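PDB 3GN3: putative protein-disulfide isomerase from Pseudomonas syringae pv. tomato, which is of unknown function but resembles DsbA-like thiol-disulfide oxidoreductases and may act in disulfide exchange. Local coordinates for residues A41-E45 against D46-V50. Sequence-based numbering, arbitrary orientation.
Sequences AQAGE and DNVTV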
loop_
_atom_site.group_PDB
_atom_site.type_symbol
_atom_site.label_atom_id
_atom_site.label_comp_id
_atom_site.label_asym_id
_atom_site.label_seq_id
_atom_site.Cartn_x
_atom_site.Cartn_y
_atom_site.Cartn_z
ATOM N N ALA A 41 21.566 0.257 22.611
ATOM C CA ALA A 41 22.638 -0.260 23.468
ATOM C C ALA A 41 23.018 -1.713 23.129
ATOM O O ALA A 41 24.188 -2.028 22.939
ATOM C CB ALA A 41 22.229 -0.142 24.919
ATOM N N GLN A 42 22.022 -2.584 23.047
ATOM C CA GLN A 42 22.240 -3.996 22.772
ATOM C C GLN A 42 22.554 -4.289 21.326
ATOM O O GLN A 42 23.397 -5.112 21.060
ATOM C CB GLN A 42 21.043 -4.820 23.220
ATOM C CG GLN A 42 20.788 -4.661 24.690
ATOM C CD GLN A 42 19.676 -5.511 25.177
ATOM O OE1 GLN A 42 19.433 -6.607 24.659
ATOM N NE2 GLN A 42 18.979 -5.027 26.194
ATOM N N ALA A 43 21.879 -3.639 20.384
ATOM C CA ALA A 43 22.191 -3.847 18.973
ATOM C C ALA A 43 23.519 -3.204 18.577
ATOM O O ALA A 43 24.262 -3.767 17.778
ATOM C CB ALA A 43 21.063 -3.343 18.091
ATOM N N GLY A 44 23.791 -2.021 19.137
ATOM C CA GLY A 44 25.028 -1.269 18.885
ATOM C C GLY A 44 24.880 -0.179 17.836
ATOM O O GLY A 44 24.457 -0.446 16.713
ATOM N N GLU A 45 25.258 1.047 18.193
ATOM C CA GLU A 45 25.173 2.190 17.280
ATOM C C GLU A 45 26.021 2.076 16.035
ATOM O O GLU A 45 25.844 2.845 15.088
ATOM C CB GLU A 45 25.533 3.467 18.000
ATOM C CG GLU A 45 24.401 3.948 18.852
ATOM C CD GLU A 45 24.873 4.722 20.053
ATOM O OE1 GLU A 45 24.197 4.646 21.116
ATOM O OE2 GLU A 45 25.929 5.393 19.924
ATOM N N ASP A 46 26.943 1.123 16.047
ATOM C CA ASP A 46 27.786 0.852 14.893
ATOM C C ASP A 46 27.087 -0.073 13.910
ATOM O O ASP A 46 27.445 -0.103 12.741
ATOM C CB ASP A 46 29.131 0.261 15.339
ATOM C CG ASP A 46 30.105 1.331 15.852
ATOM O OD1 ASP A 46 29.803 2.545 15.745
ATOM O OD2 ASP A 46 31.189 0.963 16.367
ATOM N N ASN A 47 26.070 -0.787 14.391
ATOM C CA ASN A 47 25.315 -1.762 13.597
ATOM C C ASN A 47 23.946 -1.311 13.051
ATOM O O ASN A 47 23.517 -1.756 11.980
ATOM C CB ASN A 47 25.122 -3.023 14.419
ATOM C CG ASN A 47 26.400 -3.475 15.061
ATOM O OD1 ASN A 47 27.360 -3.799 14.373
ATOM N ND2 ASN A 47 26.433 -3.472 16.393
ATOM N N VAL A 48 23.261 -0.447 13.798
ATOM C CA VAL A 48 21.904 -0.084 13.455
ATOM C C VAL A 48 21.700 1.401 13.489
ATOM O O VAL A 48 22.438 2.126 14.168
ATOM C CB VAL A 48 20.839 -0.744 14.381
ATOM C CG1 VAL A 48 20.958 -2.262 14.354
ATOM C CG2 VAL A 48 20.931 -0.220 15.799
ATOM N N THR A 49 20.693 1.835 12.741
ATOM C CA THR A 49 20.079 3.139 12.912
ATOM C C THR A 49 18.620 2.910 13.334
ATOM O O THR A 49 17.912 2.115 12.729
ATOM C CB THR A 49 20.198 3.991 11.619
ATOM O OG1 THR A 49 21.579 4.063 11.230
ATOM C CG2 THR A 49 19.672 5.406 11.836
ATOM N N VAL A 50 18.200 3.574 14.402
ATOM C CA VAL A 50 16.827 3.511 14.871
ATOM C C VAL A 50 16.123 4.813 14.506
ATOM O O VAL A 50 16.593 5.881 14.863
ATOM C CB VAL A 50 16.773 3.314 16.402
ATOM C CG1 VAL A 50 15.359 3.389 16.911
ATOM C CG2 VAL A 50 17.406 1.978 16.805
#
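Between A43, the last residue of helix 36-43, and V48, the first of strand 48-54, the backbone forms a type I beta turn over G44-N47, with E45 and D46 at its corners, and closes on one carbonyl: G44 O accepts N47 N, three residues on, at 2.8 Å and V48 N, four residues on, at 3.2 Å. The two donors use that oxygen differently. V48 N lies almost in line with the C=O bond (C=O...N 167°), whereas N47 N sits well above the carbonyl plane, away from the lone-pair directions. G44 ends the helix with a positive phi of 98°, which, having no CB, it takes up without crowding A43 O.

The side chain of N47 adds a third bond. Its ND2 donates to A43 O at 2.6 Å, reaching the oxygen in the carbonyl plane on a lone pair, although A43 O is tilted somewhat out of the amide plane of N47. A chi1 of -48° sets CG beside the backbone N of N47 and opposite its carbonyl carbon, which carries the amide back to the helix end. Beside these hydrogen bonds, the A43 methyl meets the isopropyl group of V48: A43 CB is 3.9 Å from V48 CG2 and equally far from V48 CG1. V48 also packs on L40 of the same helix and on I181 of helix 174-181, and N47 and E45 bond through their backbones to R16 and H13.

Chemically, the N47 amide takes up A43 O, the last helical carbonyl, while the N-H groups of N47 in the loop and V48 in the strand share G44 O, the first carbonyl after the helix; the A43-V48 contact joins the helix end to a buried residue at the start of the strand, and together they hold the helix-to-strand connection at the protein surface.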